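Local coordinates for amine oxidase (Emericella nidulans, PDB 3PGB) that oxidises primary amines to aldehydes, using a copper ion and the protein-derived quinone cofactor topaquinone, at the interface of chains A and B. Sequence-based numbering; all coordinates share one arbitrary frame. Chains: chain A/B, Putative uncharacterized protein.

Contact 1: the interface of chains A and B. Residues chain A 469, 735-737, 754; chain B 419, 770.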
loop_
_atom_site.group_PDB
_atom_site.type_symbol
_atom_site.label_atom_id
_atom_site.label_comp_id
_atom_site.label_asym_id
_atom_site.label_seq_id
_atom_site.Cartn_x
_atom_site.Cartn_y
_atom_site.Cartn_z
ATOM N N LYS A 469 -9.107 -10.627 -14.333
ATOM C CA LYS A 469 -9.145 -9.195 -14.070
ATOM C C LYS A 469 -9.397 -8.932 -12.594
ATOM O O LYS A 469 -9.988 -9.759 -11.907
ATOM C CB LYS A 469 -10.234 -8.509 -14.901
ATOM C CG LYS A 469 -10.033 -8.583 -16.410
ATOM C CD LYS A 469 -10.859 -7.518 -17.151
ATOM C CE LYS A 469 -9.999 -6.380 -17.703
ATOM N NZ LYS A 469 -9.133 -5.722 -16.690
ATOM N N ASN A 735 -14.875 -13.007 -15.877
ATOM C CA ASN A 735 -13.989 -11.992 -16.456
ATOM C C ASN A 735 -12.507 -12.374 -16.357
ATOM O O ASN A 735 -11.682 -11.649 -15.806
ATOM C CB ASN A 735 -14.289 -10.632 -15.834
ATOM C CG ASN A 735 -15.715 -10.191 -16.108
ATOM O OD1 ASN A 735 -16.593 -10.343 -15.262
ATOM N ND2 ASN A 735 -15.959 -9.692 -17.314
ATOM N N MET A 736 -12.208 -13.536 -16.926
ATOM C CA MET A 736 -10.868 -14.085 -16.998
ATOM C C MET A 736 -10.698 -14.651 -18.402
ATOM O O MET A 736 -11.665 -14.741 -19.158
ATOM C CB MET A 736 -10.700 -15.194 -15.968
ATOM C CG MET A 736 -11.749 -16.302 -16.072
ATOM S SD MET A 736 -11.358 -17.749 -15.081
ATOM C CE MET A 736 -9.777 -18.214 -15.799
ATOM N N VAL A 737 -9.480 -15.048 -18.743
ATOM C CA VAL A 737 -9.199 -15.546 -20.084
ATOM C C VAL A 737 -8.054 -16.556 -20.077
ATOM O O VAL A 737 -7.209 -16.529 -19.185
ATOM C CB VAL A 737 -8.858 -14.375 -21.034
ATOM C CG1 VAL A 737 -7.486 -13.809 -20.718
ATOM C CG2 VAL A 737 -8.930 -14.822 -22.462
ATOM N N GLN A 754 -17.912 -14.298 -20.578
ATOM C CA GLN A 754 -17.954 -12.851 -20.376
ATOM C C GLN A 754 -18.561 -12.172 -21.601
ATOM O O GLN A 754 -18.870 -12.821 -22.604
ATOM C CB GLN A 754 -16.554 -12.283 -20.092
ATOM C CG GLN A 754 -15.612 -12.276 -21.286
ATOM C CD GLN A 754 -14.243 -11.725 -20.947
ATOM O OE1 GLN A 754 -14.040 -10.506 -20.909
ATOM N NE2 GLN A 754 -13.290 -12.620 -20.708
ATOM N N TYR B 419 -5.450 -7.155 -20.087
ATOM C CA TYR B 419 -5.504 -7.874 -18.819
ATOM C C TYR B 419 -4.279 -7.579 -17.960
ATOM O O TYR B 419 -4.408 -7.072 -16.850
ATOM C CB TYR B 419 -5.678 -9.379 -19.066
ATOM C CG TYR B 419 -7.086 -9.731 -19.509
ATOM C CD1 TYR B 419 -7.526 -9.423 -20.791
ATOM C CD2 TYR B 419 -7.988 -10.341 -18.638
ATOM C CE1 TYR B 419 -8.817 -9.724 -21.200
ATOM C CE2 TYR B 419 -9.285 -10.650 -19.043
ATOM C CZ TYR B 419 -9.689 -10.336 -20.327
ATOM O OH TYR B 419 -10.965 -10.623 -20.752
ATOM N N LEU B 770 -6.312 -11.026 -28.435
ATOM C CA LEU B 770 -5.656 -12.210 -27.889
ATOM C C LEU B 770 -5.345 -13.255 -28.962
ATOM O O LEU B 770 -4.355 -13.973 -28.844
ATOM C CB LEU B 770 -6.490 -12.837 -26.765
ATOM C CG LEU B 770 -6.319 -12.240 -25.363
ATOM C CD1 LEU B 770 -6.338 -10.706 -25.348
ATOM C CD2 LEU B 770 -7.395 -12.809 -24.449
HETATM O O HOH W 1 -6.977 -6.765 -15.831
#

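Contact 2: the interface of chains A and B. Residues chain A 320-323, 325; chain B 337, 350, 735.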
loop_
_atom_site.group_PDB
_atom_site.type_symbol
_atom_site.label_atom_id
_atom_site.label_comp_id
_atom_site.label_asym_id
_atom_site.label_seq_id
_atom_site.Cartn_x
_atom_site.Cartn_y
_atom_site.Cartn_z
ATOM N N PRO A 320 3.215 20.825 -18.205
ATOM C CA PRO A 320 4.132 19.878 -18.833
ATOM C C PRO A 320 3.697 19.447 -20.229
ATOM O O PRO A 320 2.553 19.681 -20.615
ATOM C CB PRO A 320 4.124 18.672 -17.877
ATOM C CG PRO A 320 3.263 19.056 -16.707
ATOM C CD PRO A 320 2.412 20.191 -17.145
ATOM N N PRO A 321 4.606 18.814 -20.984
ATOM C CA PRO A 321 4.297 18.350 -22.333
ATOM C C PRO A 321 3.037 17.488 -22.402
ATOM O O PRO A 321 2.869 16.575 -21.598
ATOM C CB PRO A 321 5.527 17.516 -22.706
ATOM C CG PRO A 321 6.617 18.077 -21.899
ATOM C CD PRO A 321 6.012 18.550 -20.622
ATOM N N GLN A 322 2.160 17.816 -23.347
ATOM C CA GLN A 322 0.963 17.034 -23.663
ATOM C C GLN A 322 -0.118 16.992 -22.580
ATOM O O GLN A 322 -1.081 16.251 -22.719
ATOM C CB GLN A 322 1.338 15.597 -24.066
ATOM C CG GLN A 322 2.426 15.499 -25.117
ATOM C CD GLN A 322 2.545 14.104 -25.689
ATOM O OE1 GLN A 322 1.664 13.650 -26.408
ATOM N NE2 GLN A 322 3.634 13.418 -25.373
ATOM N N ASP A 323 0.002 17.794 -21.528
ATOM C CA ASP A 323 -0.925 17.666 -20.399
ATOM C C ASP A 323 -2.309 18.230 -20.710
ATOM O O ASP A 323 -3.282 17.850 -20.060
ATOM C CB ASP A 323 -0.357 18.306 -19.124
ATOM C CG ASP A 323 -1.076 17.837 -17.858
ATOM O OD1 ASP A 323 -1.336 16.622 -17.721
ATOM O OD2 ASP A 323 -1.380 18.680 -16.994
ATOM N N LYS A 325 -3.978 17.559 -23.328
ATOM C CA LYS A 325 -4.758 16.457 -23.890
ATOM C C LYS A 325 -5.499 15.724 -22.777
ATOM O O LYS A 325 -5.085 15.759 -21.618
ATOM C CB LYS A 325 -3.856 15.461 -24.609
ATOM C CG LYS A 325 -3.236 15.948 -25.913
ATOM C CD LYS A 325 -2.151 14.960 -26.349
ATOM C CE LYS A 325 -1.621 15.235 -27.743
ATOM N NZ LYS A 325 -0.567 14.240 -28.117
ATOM N N ARG B 337 -0.123 10.168 -23.933
ATOM C CA ARG B 337 0.423 11.499 -23.614
ATOM C C ARG B 337 1.883 11.442 -23.151
ATOM O O ARG B 337 2.276 12.105 -22.197
ATOM C CB ARG B 337 -0.435 12.188 -22.558
ATOM C CG ARG B 337 -1.876 12.439 -22.992
ATOM C CD ARG B 337 -2.601 13.314 -21.974
ATOM N NE ARG B 337 -2.362 12.826 -20.620
ATOM C CZ ARG B 337 -2.430 13.554 -19.510
ATOM N NH1 ARG B 337 -2.748 14.841 -19.539
ATOM N NH2 ARG B 337 -2.169 12.972 -18.350
ATOM N N MET B 350 5.721 13.840 -19.212
ATOM C CA MET B 350 5.570 15.075 -18.450
ATOM C C MET B 350 6.962 15.584 -18.048
ATOM O O MET B 350 7.779 15.878 -18.920
ATOM C CB MET B 350 4.652 14.826 -17.241
ATOM C CG MET B 350 3.306 14.218 -17.611
ATOM S SD MET B 350 2.237 15.411 -18.434
ATOM C CE MET B 350 1.176 14.316 -19.382
ATOM N N ASN B 735 -5.079 19.495 -15.383
ATOM C CA ASN B 735 -6.161 18.545 -15.114
ATOM C C ASN B 735 -6.654 18.606 -13.663
ATOM O O ASN B 735 -6.663 17.615 -12.935
ATOM C CB ASN B 735 -5.730 17.143 -15.531
ATOM C CG ASN B 735 -5.428 17.066 -17.016
ATOM O OD1 ASN B 735 -4.271 17.128 -17.425
ATOM N ND2 ASN B 735 -6.473 16.987 -17.831
HETATM O O HOH W 2 4.179 14.185 -21.661
#

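Contact 1: the interface of chains A and B
B:Tyr419, on a loop, enters a groove of chain A walled by A:Val737, whose backbone is extended at the start of strand 736-742, the loop residue A:Lys469 and A:Gln754. The phenol ring is gripped from two sides. On one, the methyl CG1 of A:Val737 sits over the ring centre, 3.9 Å above its plane, in a CH-pi contact. With chi1 at 72°, CG1 lies between the backbone N and the carbonyl carbon, while CG2 points on to B:Leu770 CD2, 3.2 Å away, where the two branched side chains meet tip to tip. From the opposite side of the ring the aliphatic part of A:Lys469 crosses at about a right angle, its CG 3.4 Å from B:Tyr419 CE2. The lysine chain then bends at its last two torsions (chi3 107°), bringing the amine NZ to a water, which also bonds the backbone O of B:Tyr419 at 2.8 Å. A long lysine suits this place because it offers methylenes to the ring and a polar end for the water. At the far end of the phenol, A:Gln754 NE2 donates to B:Tyr419 OH (3.1 Å) from nearly within the amide plane, which is turned 67° from the ring. OE1 of the same amide is equally near the hydroxyl and could accept a hydrogen bond from it. A tyrosine thus anchors both by its ring and by its hydroxyl, helping to pin the two subunits of the amine oxidase dimer together.

Contact 2: the interface of chains A and B
The charged core of this patch pairs B:Arg337 with A:Asp323, across the dimer interface of a copper/topaquinone amine oxidase. The guanidinium NH1 forms a salt bridge and hydrogen bond to the carboxylate OD1 of A:Asp323 at 2.9 Å. It reaches OD1 from above the carboxylate plane, and the two flat groups are turned 39° against each other, a bent pairing rather than a flat two-pronged one. Arginine suits the place because its NH1 can also make a weak bond to the backbone O of A:Lys325, while its methylene CD packs 3.6 Å from A:Lys325 CB. B:Asn735 is harder to read: its OD1 is modelled 2.9 Å from A:Asp323 O and 3.0 Å from A:Asp323 OD1, a clash of acceptors that leaves the placing of this amide doubtful; exchanging its O and N might relieve it.

Apolar packing centres on B:Met350, from the loop between strands 346-349 and 352-359. Its chain turns at chi2 (-72°), laying SD 3.8 Å from A:Pro320 CB, and the nearly extended last torsion (155°) carries the methyl CE over the B:Arg337 guanidinium. The flexible thioether thus lies between A:Pro320 CB, the A:Pro321 carbonyl and the arginine, covering one face of the guanidinium from within chain B.

Water joins the backbones: one molecule bonds A:Pro321 O at 2.7 Å, B:Arg337 O and B:Met350 N. Beside it the amide of A:Gln322 lies against the B:Arg337 backbone, with NE2 3.5 Å from C, and is steadied within chain A by A:Lys325 NZ, which donates to its OE1 at 2.9 Å, in the carbonyl plane.

Contact 1 and contact 2 are patches of one two-fold symmetric interface, and each has a twin with the chains exchanged; about 31 Å separates the centres of the copies described. Residue 735, just ahead of strand 736-742, belongs to both: the copy in chain A borders contact 1, and the copy in chain B lies in contact 2. The twin of contact 2, which uses A:Asn735, should therefore adjoin contact 1. Within chain A, the predicted catalytic base A:Asp403 lies about 42 Å from the centre of contact 1 and 35 Å from that of contact 2, consistent with a structural role in dimer assembly.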